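PDB 1Y6Z: heat shock protein, putative from Plasmodium falciparum, which probably works as an ATP-dependent Hsp90-family chaperone that binds unfolded proteins and helps them fold, this chain being its middle domain. Local coordinates for residues 178-182 with 229-233; 190-194 with 251-255; 205-209 with 240-244; 158-162 with 172-178; 53-58 with 153-157. Residue numbers count along the deposited sequence, not the author numbering.

Contact 1: 178-182 with 229-233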
# COMPACT_ATOMS: atom_id res chain seq x y z
N PHE B 178 -4.64 -3.55 19.99
CA PHE B 178 -5.25 -3.30 21.31
C PHE B 178 -5.69 -4.61 21.90
O PHE B 178 -6.02 -5.56 21.17
CB PHE B 178 -6.51 -2.41 21.24
CG PHE B 178 -6.29 -1.12 20.54
CD1 PHE B 178 -6.48 -1.01 19.16
CD2 PHE B 178 -5.84 -0.00 21.24
CE1 PHE B 178 -6.26 0.17 18.50
CE2 PHE B 178 -5.61 1.22 20.57
CZ PHE B 178 -5.82 1.30 19.18
N TYR B 179 -5.66 -4.66 23.22
CA TYR B 179 -6.20 -5.80 23.95
C TYR B 179 -7.70 -5.73 23.76
O TYR B 179 -8.24 -4.64 23.61
CB TYR B 179 -5.83 -5.69 25.43
CG TYR B 179 -4.41 -6.14 25.71
CD1 TYR B 179 -3.42 -5.24 26.14
CD2 TYR B 179 -4.03 -7.44 25.45
CE1 TYR B 179 -2.10 -5.68 26.37
CE2 TYR B 179 -2.73 -7.89 25.68
CZ TYR B 179 -1.77 -7.02 26.14
OH TYR B 179 -0.48 -7.51 26.33
N SER B 180 -8.37 -6.88 23.81
CA SER B 180 -9.82 -6.89 23.75
C SER B 180 -10.33 -7.92 24.76
O SER B 180 -9.51 -8.57 25.43
CB SER B 180 -10.30 -7.25 22.36
OG SER B 180 -10.03 -8.61 22.09
N ILE B 181 -11.65 -8.10 24.84
CA ILE B 181 -12.23 -9.20 25.65
C ILE B 181 -11.77 -10.57 25.14
O ILE B 181 -11.37 -11.42 25.92
CB ILE B 181 -13.79 -9.14 25.70
CG1 ILE B 181 -14.29 -7.75 26.18
CG2 ILE B 181 -14.34 -10.33 26.53
CD1 ILE B 181 -15.86 -7.50 26.10
N ASN B 182 -11.84 -10.80 23.83
CA ASN B 182 -11.53 -12.12 23.31
C ASN B 182 -10.06 -12.40 23.02
O ASN B 182 -9.72 -13.56 22.78
CB ASN B 182 -12.38 -12.45 22.10
CG ASN B 182 -13.86 -12.33 22.39
OD1 ASN B 182 -14.66 -12.20 21.46
ND2 ASN B 182 -14.22 -12.30 23.68
N TYR B 229 -20.28 -9.86 21.44
CA TYR B 229 -19.45 -9.01 20.57
C TYR B 229 -18.09 -8.82 21.26
O TYR B 229 -18.02 -8.75 22.50
CB TYR B 229 -20.12 -7.67 20.30
CG TYR B 229 -21.33 -7.71 19.38
CD1 TYR B 229 -21.73 -8.89 18.75
CD2 TYR B 229 -22.09 -6.55 19.16
CE1 TYR B 229 -22.85 -8.93 17.91
CE2 TYR B 229 -23.22 -6.56 18.30
CZ TYR B 229 -23.59 -7.75 17.69
OH TYR B 229 -24.69 -7.78 16.85
N ASP B 230 -16.99 -8.75 20.48
CA ASP B 230 -15.73 -8.33 21.08
C ASP B 230 -15.73 -6.82 21.25
O ASP B 230 -16.42 -6.09 20.52
CB ASP B 230 -14.50 -8.82 20.29
CG ASP B 230 -13.20 -8.78 21.13
OD1 ASP B 230 -13.27 -8.62 22.35
OD2 ASP B 230 -12.09 -8.95 20.54
N VAL B 231 -14.94 -6.35 22.22
CA VAL B 231 -14.74 -4.95 22.50
C VAL B 231 -13.26 -4.73 22.78
O VAL B 231 -12.66 -5.40 23.61
CB VAL B 231 -15.53 -4.49 23.75
CG1 VAL B 231 -15.23 -3.03 24.09
CG2 VAL B 231 -17.00 -4.63 23.50
N LEU B 232 -12.69 -3.75 22.10
CA LEU B 232 -11.28 -3.39 22.34
C LEU B 232 -11.15 -2.54 23.59
O LEU B 232 -12.06 -1.79 23.93
CB LEU B 232 -10.75 -2.53 21.19
CG LEU B 232 -11.05 -3.10 19.81
CD1 LEU B 232 -10.86 -1.94 18.78
CD2 LEU B 232 -10.14 -4.31 19.64
N PHE B 233 -9.98 -2.61 24.22
CA PHE B 233 -9.71 -1.77 25.38
C PHE B 233 -8.83 -0.55 25.07
O PHE B 233 -7.75 -0.68 24.49
CB PHE B 233 -9.03 -2.62 26.47
CG PHE B 233 -9.83 -3.83 26.92
CD1 PHE B 233 -9.17 -4.97 27.36
CD2 PHE B 233 -11.23 -3.82 26.91
CE1 PHE B 233 -9.90 -6.10 27.79
CE2 PHE B 233 -11.97 -4.95 27.33
CZ PHE B 233 -11.32 -6.07 27.76
O HOH W 1 -5.51 -2.24 24.73

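Contact 2: 190-194 with 251-255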
# COMPACT_ATOMS: atom_id res chain seq x y z
N LEU B 190 -6.98 -4.36 14.06
CA LEU B 190 -8.35 -4.05 13.68
C LEU B 190 -8.92 -5.05 12.64
O LEU B 190 -10.10 -5.47 12.72
CB LEU B 190 -8.49 -2.59 13.25
CG LEU B 190 -8.10 -1.49 14.29
CD1 LEU B 190 -8.28 -0.04 13.70
CD2 LEU B 190 -8.89 -1.63 15.60
N ASP B 191 -8.11 -5.43 11.67
CA ASP B 191 -8.63 -6.29 10.59
C ASP B 191 -9.03 -7.67 11.15
O ASP B 191 -10.00 -8.28 10.68
CB ASP B 191 -7.60 -6.45 9.48
CG ASP B 191 -7.33 -5.14 8.73
OD1 ASP B 191 -6.22 -5.05 8.19
OD2 ASP B 191 -8.19 -4.22 8.62
N SER B 192 -8.31 -8.14 12.16
CA SER B 192 -8.63 -9.39 12.79
C SER B 192 -9.92 -9.27 13.60
O SER B 192 -10.73 -10.19 13.58
CB SER B 192 -7.51 -9.90 13.68
OG SER B 192 -6.33 -10.16 12.94
N TYR B 193 -10.10 -8.12 14.26
CA TYR B 193 -11.38 -7.82 14.89
C TYR B 193 -12.50 -7.88 13.87
O TYR B 193 -13.52 -8.51 14.13
CB TYR B 193 -11.38 -6.47 15.61
CG TYR B 193 -12.67 -6.09 16.34
CD1 TYR B 193 -12.72 -6.04 17.74
CD2 TYR B 193 -13.82 -5.76 15.64
CE1 TYR B 193 -13.88 -5.65 18.40
CE2 TYR B 193 -15.00 -5.43 16.30
CZ TYR B 193 -15.03 -5.38 17.66
OH TYR B 193 -16.23 -5.01 18.27
N ILE B 194 -12.33 -7.17 12.75
CA ILE B 194 -13.33 -7.15 11.69
C ILE B 194 -13.69 -8.57 11.23
O ILE B 194 -14.87 -8.90 11.09
CB ILE B 194 -12.88 -6.30 10.48
CG1 ILE B 194 -12.93 -4.80 10.84
CG2 ILE B 194 -13.78 -6.60 9.24
CD1 ILE B 194 -12.26 -3.86 9.86
N TYR B 251 -13.26 3.30 10.15
CA TYR B 251 -12.13 2.45 9.79
C TYR B 251 -12.61 1.48 8.76
O TYR B 251 -13.36 0.54 9.07
CB TYR B 251 -11.53 1.71 10.99
CG TYR B 251 -10.41 0.76 10.55
CD1 TYR B 251 -9.15 1.26 10.13
CD2 TYR B 251 -10.60 -0.62 10.51
CE1 TYR B 251 -8.14 0.40 9.71
CE2 TYR B 251 -9.58 -1.49 10.09
CZ TYR B 251 -8.36 -0.94 9.68
OH TYR B 251 -7.36 -1.75 9.29
N LYS B 252 -12.15 1.68 7.53
CA LYS B 252 -12.47 0.83 6.40
C LYS B 252 -13.99 0.69 6.32
O LYS B 252 -14.51 -0.38 6.08
CB LYS B 252 -11.76 -0.54 6.45
CG LYS B 252 -10.21 -0.50 6.31
CD LYS B 252 -9.56 -1.89 6.12
CE LYS B 252 -8.03 -1.75 6.08
NZ LYS B 252 -7.29 -3.03 6.35
N GLY B 253 -14.68 1.80 6.59
CA GLY B 253 -16.14 1.92 6.42
C GLY B 253 -16.95 1.57 7.66
O GLY B 253 -18.18 1.70 7.65
N TYR B 254 -16.27 1.10 8.72
CA TYR B 254 -16.87 0.74 10.02
C TYR B 254 -16.86 1.88 10.99
O TYR B 254 -15.86 2.57 11.14
CB TYR B 254 -16.13 -0.43 10.66
CG TYR B 254 -16.26 -1.69 9.88
CD1 TYR B 254 -15.31 -2.07 8.96
CD2 TYR B 254 -17.40 -2.49 10.01
CE1 TYR B 254 -15.44 -3.24 8.21
CE2 TYR B 254 -17.55 -3.66 9.29
CZ TYR B 254 -16.58 -4.02 8.38
OH TYR B 254 -16.73 -5.18 7.66
N GLU B 255 -17.98 2.08 11.67
CA GLU B 255 -18.03 3.02 12.75
C GLU B 255 -17.34 2.38 13.95
O GLU B 255 -17.35 1.16 14.08
CB GLU B 255 -19.48 3.39 13.03
CG GLU B 255 -19.91 4.53 12.15
CD GLU B 255 -21.39 4.67 12.06
OE1 GLU B 255 -21.90 4.72 10.91
OE2 GLU B 255 -22.05 4.70 13.15

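Contact 3: 205-209 with 240-244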
# COMPACT_ATOMS: atom_id res chain seq x y z
N TYR B 205 -16.43 -1.94 18.56
CA TYR B 205 -16.65 -1.30 19.86
C TYR B 205 -15.37 -1.18 20.61
O TYR B 205 -14.52 -2.03 20.46
CB TYR B 205 -17.66 -2.08 20.71
CG TYR B 205 -19.02 -2.12 20.06
CD1 TYR B 205 -19.39 -3.16 19.17
CD2 TYR B 205 -19.94 -1.09 20.28
CE1 TYR B 205 -20.65 -3.17 18.55
CE2 TYR B 205 -21.19 -1.08 19.68
CZ TYR B 205 -21.54 -2.12 18.83
OH TYR B 205 -22.78 -2.07 18.24
N TYR B 206 -15.24 -0.13 21.41
CA TYR B 206 -14.18 -0.06 22.41
C TYR B 206 -14.64 0.52 23.75
O TYR B 206 -15.69 1.14 23.81
CB TYR B 206 -12.97 0.73 21.88
CG TYR B 206 -13.14 2.22 21.86
CD1 TYR B 206 -12.67 3.00 22.92
CD2 TYR B 206 -13.71 2.86 20.77
CE1 TYR B 206 -12.79 4.37 22.90
CE2 TYR B 206 -13.85 4.25 20.75
CZ TYR B 206 -13.38 4.98 21.83
OH TYR B 206 -13.50 6.34 21.82
N ILE B 207 -13.84 0.34 24.79
CA ILE B 207 -14.18 0.83 26.15
C ILE B 207 -12.97 1.33 26.95
O ILE B 207 -12.02 0.57 27.19
CB ILE B 207 -14.96 -0.24 26.97
CG1 ILE B 207 -15.38 0.32 28.34
CG2 ILE B 207 -14.15 -1.56 27.16
CD1 ILE B 207 -16.58 -0.41 28.96
N SER B 208 -13.02 2.61 27.36
CA SER B 208 -12.04 3.14 28.33
C SER B 208 -11.87 2.19 29.53
O SER B 208 -12.82 1.92 30.29
CB SER B 208 -12.44 4.54 28.81
OG SER B 208 -12.43 5.48 27.74
N GLY B 209 -10.65 1.68 29.68
CA GLY B 209 -10.28 0.79 30.77
C GLY B 209 -9.17 1.41 31.59
O GLY B 209 -8.55 2.41 31.18
N GLU B 240 -7.03 6.14 23.64
CA GLU B 240 -8.27 6.91 23.61
C GLU B 240 -8.39 7.91 22.45
O GLU B 240 -9.38 7.88 21.74
CB GLU B 240 -8.52 7.55 24.99
CG GLU B 240 -9.93 8.05 25.23
CD GLU B 240 -10.94 6.91 25.39
OE1 GLU B 240 -11.99 6.96 24.70
OE2 GLU B 240 -10.67 5.98 26.20
N PHE B 241 -7.38 8.76 22.24
CA PHE B 241 -7.42 9.65 21.06
C PHE B 241 -7.33 8.88 19.75
O PHE B 241 -7.83 9.36 18.73
CB PHE B 241 -6.31 10.69 21.05
CG PHE B 241 -6.57 11.84 21.98
CD1 PHE B 241 -7.61 12.74 21.73
CD2 PHE B 241 -5.78 12.01 23.12
CE1 PHE B 241 -7.87 13.80 22.60
CE2 PHE B 241 -6.02 13.08 24.00
CZ PHE B 241 -7.08 13.98 23.74
N CYS B 242 -6.64 7.75 19.77
CA CYS B 242 -6.48 6.97 18.55
C CYS B 242 -7.86 6.44 18.15
O CYS B 242 -8.35 6.67 17.03
CB CYS B 242 -5.53 5.80 18.76
SG CYS B 242 -5.40 4.66 17.29
N LEU B 243 -8.45 5.74 19.10
CA LEU B 243 -9.79 5.14 18.88
C LEU B 243 -10.86 6.16 18.53
O LEU B 243 -11.60 5.94 17.60
CB LEU B 243 -10.18 4.22 20.03
CG LEU B 243 -9.34 2.96 19.93
CD1 LEU B 243 -9.27 2.16 21.23
CD2 LEU B 243 -9.91 2.12 18.80
N SER B 244 -10.88 7.31 19.20
CA SER B 244 -11.83 8.39 18.86
C SER B 244 -11.65 9.04 17.49
O SER B 244 -12.59 9.59 16.91
CB SER B 244 -11.77 9.49 19.93
OG SER B 244 -11.70 10.75 19.25

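Contact 4: 158-162 with 172-178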
# COMPACT_ATOMS: atom_id res chain seq x y z
N LEU B 158 2.53 5.39 16.26
CA LEU B 158 1.57 5.00 15.18
C LEU B 158 0.17 5.46 15.55
O LEU B 158 -0.56 6.01 14.71
CB LEU B 158 1.66 3.51 14.97
CG LEU B 158 2.75 3.03 14.00
CD1 LEU B 158 4.20 3.38 14.43
CD2 LEU B 158 2.58 1.49 13.78
N LYS B 159 -0.17 5.36 16.85
CA LYS B 159 -1.50 5.76 17.38
C LYS B 159 -1.68 7.23 17.18
O LYS B 159 -2.73 7.65 16.72
CB LYS B 159 -1.67 5.35 18.84
CG LYS B 159 -2.00 3.87 19.01
CD LYS B 159 -1.78 3.43 20.47
CE LYS B 159 -1.82 1.93 20.63
NZ LYS B 159 -1.21 1.64 22.02
N ILE B 160 -0.61 8.00 17.43
CA ILE B 160 -0.61 9.46 17.13
C ILE B 160 -0.72 9.71 15.62
O ILE B 160 -1.44 10.61 15.20
CB ILE B 160 0.60 10.16 17.74
CG1 ILE B 160 0.46 10.24 19.27
CG2 ILE B 160 0.81 11.62 17.17
CD1 ILE B 160 1.82 10.23 19.93
N GLY B 161 -0.02 8.91 14.82
CA GLY B 161 -0.17 8.99 13.36
C GLY B 161 -1.62 8.87 12.87
O GLY B 161 -2.06 9.63 11.99
N VAL B 162 -2.34 7.91 13.44
CA VAL B 162 -3.79 7.71 13.18
C VAL B 162 -4.61 9.00 13.47
O VAL B 162 -5.53 9.38 12.69
CB VAL B 162 -4.37 6.52 14.00
CG1 VAL B 162 -5.92 6.48 13.87
CG2 VAL B 162 -3.73 5.17 13.58
N ILE B 172 -2.06 3.47 8.52
CA ILE B 172 -1.43 3.45 9.86
C ILE B 172 -2.35 2.68 10.82
O ILE B 172 -1.87 1.94 11.66
CB ILE B 172 -1.14 4.84 10.39
CG1 ILE B 172 -0.33 5.67 9.35
CG2 ILE B 172 -0.41 4.75 11.78
CD1 ILE B 172 -0.06 7.14 9.82
N ALA B 173 -3.65 2.96 10.72
CA ALA B 173 -4.71 2.34 11.54
C ALA B 173 -4.67 0.81 11.44
O ALA B 173 -4.90 0.10 12.43
CB ALA B 173 -6.10 2.90 11.11
N SER B 174 -4.34 0.31 10.25
CA SER B 174 -4.24 -1.12 10.00
C SER B 174 -3.11 -1.81 10.79
O SER B 174 -3.08 -3.06 10.89
CB SER B 174 -4.13 -1.38 8.48
OG SER B 174 -2.86 -1.11 7.97
N LEU B 175 -2.20 -1.01 11.36
CA LEU B 175 -0.98 -1.53 12.07
C LEU B 175 -1.13 -1.57 13.58
O LEU B 175 -0.42 -2.33 14.21
CB LEU B 175 0.29 -0.69 11.74
CG LEU B 175 0.65 -0.58 10.22
CD1 LEU B 175 1.76 0.45 9.85
CD2 LEU B 175 0.99 -2.02 9.75
N VAL B 176 -1.98 -0.70 14.14
CA VAL B 176 -2.08 -0.49 15.60
C VAL B 176 -2.81 -1.73 16.20
O VAL B 176 -3.56 -2.39 15.47
CB VAL B 176 -2.79 0.85 15.96
CG1 VAL B 176 -2.11 2.11 15.39
CG2 VAL B 176 -4.24 0.85 15.50
N GLU B 177 -2.52 -2.08 17.47
CA GLU B 177 -3.09 -3.25 18.14
C GLU B 177 -3.55 -2.89 19.55
O GLU B 177 -2.96 -2.01 20.22
CB GLU B 177 -2.08 -4.41 18.11
CG GLU B 177 -1.78 -4.94 16.70
CD GLU B 177 -0.88 -6.17 16.69
OE1 GLU B 177 -0.60 -6.73 17.78
OE2 GLU B 177 -0.48 -6.55 15.58
N PHE B 178 -4.64 -3.55 19.99
CA PHE B 178 -5.25 -3.30 21.31
C PHE B 178 -5.69 -4.61 21.90
O PHE B 178 -6.02 -5.56 21.17
CB PHE B 178 -6.51 -2.41 21.24
CG PHE B 178 -6.29 -1.12 20.54
CD1 PHE B 178 -6.48 -1.01 19.16
CD2 PHE B 178 -5.84 -0.00 21.24
CE1 PHE B 178 -6.26 0.17 18.50
CE2 PHE B 178 -5.61 1.22 20.57
CZ PHE B 178 -5.82 1.30 19.18
O HOH W 2 -2.12 -0.86 22.46

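Contact 5: 53-58 with 153-157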
# COMPACT_ATOMS: atom_id res chain seq x y z
N ILE B 53 14.47 1.88 11.57
CA ILE B 53 13.67 1.82 12.77
C ILE B 53 14.63 1.41 13.85
O ILE B 53 15.26 0.32 13.77
CB ILE B 53 12.55 0.80 12.63
CG1 ILE B 53 11.58 1.28 11.55
CG2 ILE B 53 11.79 0.61 13.98
CD1 ILE B 53 10.44 0.29 11.36
N PRO B 54 14.81 2.26 14.85
CA PRO B 54 15.75 1.96 15.93
C PRO B 54 15.36 0.72 16.71
O PRO B 54 14.19 0.37 16.72
CB PRO B 54 15.67 3.24 16.83
CG PRO B 54 15.32 4.30 15.85
CD PRO B 54 14.24 3.61 15.02
N GLY B 55 16.32 0.08 17.37
CA GLY B 55 16.04 -1.04 18.28
C GLY B 55 15.34 -0.71 19.60
O GLY B 55 14.79 -1.62 20.25
N SER B 56 15.42 0.56 20.01
CA SER B 56 14.90 1.01 21.28
C SER B 56 14.63 2.50 21.15
O SER B 56 15.06 3.13 20.17
CB SER B 56 15.88 0.72 22.44
OG SER B 56 17.10 1.41 22.26
N LEU B 57 13.96 3.09 22.13
CA LEU B 57 13.59 4.51 22.02
C LEU B 57 14.85 5.39 21.93
O LEU B 57 15.76 5.26 22.79
CB LEU B 57 12.68 4.86 23.19
CG LEU B 57 11.83 6.12 23.22
CD1 LEU B 57 10.91 6.21 21.94
CD2 LEU B 57 11.03 6.16 24.55
N PRO B 58 14.97 6.26 20.89
CA PRO B 58 16.13 7.15 20.91
C PRO B 58 16.16 7.98 22.20
O PRO B 58 15.12 8.24 22.78
CB PRO B 58 15.91 8.07 19.70
CG PRO B 58 15.11 7.22 18.73
CD PRO B 58 14.20 6.40 19.62
N THR B 153 7.37 -0.60 21.72
CA THR B 153 8.27 0.60 21.82
C THR B 153 7.72 1.83 21.08
O THR B 153 7.77 2.96 21.62
CB THR B 153 9.65 0.28 21.21
OG1 THR B 153 10.08 -1.01 21.68
CG2 THR B 153 10.76 1.41 21.47
N PHE B 154 7.25 1.60 19.84
CA PHE B 154 6.90 2.68 18.92
C PHE B 154 5.42 2.73 18.53
O PHE B 154 4.98 3.66 17.86
CB PHE B 154 7.75 2.59 17.64
CG PHE B 154 9.21 2.69 17.89
CD1 PHE B 154 10.05 1.58 17.64
CD2 PHE B 154 9.79 3.91 18.33
CE1 PHE B 154 11.48 1.64 17.86
CE2 PHE B 154 11.22 4.00 18.57
CZ PHE B 154 12.07 2.84 18.34
N GLY B 155 4.63 1.77 19.02
CA GLY B 155 3.17 1.76 18.79
C GLY B 155 2.46 3.03 19.19
O GLY B 155 1.47 3.39 18.55
N LYS B 156 2.93 3.72 20.27
CA LYS B 156 2.34 4.99 20.65
C LYS B 156 2.44 6.00 19.52
O LYS B 156 1.50 6.79 19.31
CB LYS B 156 3.00 5.55 21.93
CG LYS B 156 4.56 5.62 21.83
CD LYS B 156 5.17 5.89 23.23
CE LYS B 156 6.58 6.46 23.08
NZ LYS B 156 7.14 6.83 24.50
N TYR B 157 3.56 5.97 18.76
CA TYR B 157 3.74 6.93 17.65
C TYR B 157 2.73 6.65 16.52
O TYR B 157 2.20 7.54 15.92
CB TYR B 157 5.17 6.90 17.11
CG TYR B 157 6.10 7.52 18.09
CD1 TYR B 157 6.89 6.74 18.91
CD2 TYR B 157 6.13 8.88 18.24
CE1 TYR B 157 7.77 7.37 19.86
CE2 TYR B 157 7.02 9.53 19.19
CZ TYR B 157 7.81 8.78 19.98
OH TYR B 157 8.62 9.39 20.97

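Contact 1: 178-182 with 229-233
F178 opens the segment 178-182 with its CB 4.2 Å from L232 CB, a plain apolar touch. Its ring also leans on helix 237-249. At Y179 the backbone takes over. F233 N donates to Y179 O at 2.7 Å, and a water joins Y179 N (2.9 Å) to F233 O (2.7 Å). Y179 CB packs against F233 CD1 at 3.9 Å. S180 sits opposite L232 as a single bridge, with their CA atoms 4.0 Å apart. Its side chain turns polar: S180 OG donates to D230 OD2 at 2.6 Å. The carbonyl carbon of S180 lies over one face of the F233 ring. I181 N then donates to V231 O at 3.1 Å. The I181 side chain adds apolar contacts, CD1 to V231 CB at 3.8 Å and CG1 to F233 CZ at 3.8 Å. N182 N closes the set by donating to D230 OD1 at 3.0 Å, so both carboxylate oxygens of D230 hold this loop. The bonds on either side of S180 and L232 mark a non-hydrogen-bonded antiparallel pair. A loop thus lines the outer edge of the parallel sheet in the smaller alpha/beta unit of an Hsp90 middle domain.

Contact 2: 190-194 with 251-255
L190 lays its CD1 squarely over the face of the Y251 ring, 3.8 Å from the ring centroid and 6° off the normal, a clear CH-pi contact. L190 CB also comes to 3.5 Å from Y251 CE2. One helical turn on, I194 wedges between two tyrosines. I194 CD1 is 3.6 Å from Y251 CE2, near the plane of that ring, and 3.6 Å from Y254 CE1. I194 CG1 lies over a face of the Y254 ring. The polar part gathers round D191. Y251 OH donates to D191 OD2 at 2.7 Å, and K252 NZ forms a salt bridge to D191 OD2, also at 2.7 Å. A weak hydrogen bond runs from K252 NZ to D191 OD1 at 2.9 Å. One carboxylate therefore receives both the phenol and the ammonium group. The partners reach it from a type I' beta turn, closed by Y254 N to Y251 O at 3.0 Å and Y251 N to Y254 O at 2.9 Å. K252 and G253 take the positive phi angles at its corner. This turn lies between helix 237-249 and strand 256-258. It is held against the short helix 190-195, with Y251 also resting on A173 of helix 169-173. L190 and Y193 pack on L232 of strand 231-234, and I194 packs on R127 of the second subunit.

Contact 3: 205-209 with 240-244
The apolar contact centres on Y206. L243 CB lies over the face of its ring, 3.6 Å from the centroid and 7° off the normal, a CH-pi contact. The closest pair of these two residues is Y206 CE2 to L243 CB at 3.7 Å. Y206 OH also nears S244, 3.8 Å from S244 N and 4.1 Å from S244 CB. Strand 204-208 is the middle strand of a parallel three-stranded sheet, and helix 237-249 packs on it. The segment axes come within 10.0 Å and run 152° apart, close to antiparallel. This helix carries the chain from strand 231-234 to strand 256-258, so the unit is a beta-alpha-beta crossover passing over the middle strand. The polar contacts converge on E240. S208 OG donates to E240 OE2 in a very short hydrogen bond of 2.4 Å. E240 OE2 also bonds S234 OG. E240 OE1 lies at the Y206 ring edge, 3.3 Å from Y206 CE1.

Contact 4: 158-162 with 172-178
L158, I172 and K159 lose the most surface here. L158 faces three residues of 172-178: its CB is 4.0 Å from I172 CG2 and 4.0 Å from V176 CG1, and its CD2 is 3.8 Å from L175 CB. I172 fits into helix 145-164. Its CG2 lies 3.2 Å from L158 O and 3.8 Å from V162 CG2. Its CD1 is 3.8 Å from G161 C, and the missing side chain of G161 leaves room for this close approach. V162 CG2 continues the apolar seam to V176 CG1 at 3.9 Å. The K159 chain runs past V176 toward F178, with K159 CG 4.0 Å from V176 CG1 and K159 CE 3.9 Å from F178 CE2. A water joins K159 NZ (2.7 Å) to E177 O (2.7 Å). The contact packs helix 145-164 against the end of helix 169-173 and the chain leading into strand 177-178. Buried aliphatic side chains make most of it without a direct hydrogen bond, and the K159 ammonium is paired with D239 of helix 237-249.

Contact 5: 53-58 with 153-157
T153 turns its methyl to the loop: T153 CG2 is 3.7 Å from L57 N and 4.0 Å from S56 C. Its hydroxyl instead bonds K149 O within the helix. F154 is the main wedge and has more surface covered here than any other residue of the contact. Its ring enters the bend of 53-58, where two carbonyl oxygens lie at its edge, P54 O at 3.2 Å from F154 CE1 and S56 O at 3.5 Å from F154 CZ. Apolar atoms fill the rest. I53 CG2 is 4.0 Å from F154 CE1, P54 CB 3.9 Å from F154 CZ, and both L57 CD1 and P58 CD are 4.0 Å from F154 CE2. F96 stacks on the same ring. The helix is kinked just beyond, and Y157 N bonds F154 O at 2.9 Å, three residues back. K156 adds little, its NZ lying 3.9 Å from L57 CD2. Y157 meets L57 CD1 with its ring edge, CE1 at 3.9 Å, while its hydroxyl bonds M65 O. The loop follows strand 47-53 of the mixed five-stranded sheet, so the contact joins the larger alpha/beta unit to helix 145-164. No hydrogen bond crosses the two segments. Most of the contact is apolar, centred on the F154 ring, and the P54 and S56 carbonyl oxygens suit the electropositive edge they meet.

Overall arrangement
From the N terminus, contact 5 comes first. It closes a long loop of 94 residues and ties the five-stranded sheet unit to helix 145-164. Contact 4 follows in series on the same helix and closes a short loop of nine residues back from helix 169-173. Contact 1 starts at F178, which it shares with contact 4. Contacts 1 and 2 cross, as do contacts 1 and 3, while contact 3 is nested inside contact 2. These three join the small parallel sheet, helix 190-195 and helix 237-249. Y193 OH links them through D230 O and Y205 N. F178, K159 and C242 pack contacts 3 and 4 together, so helix 145-164 bridges both units.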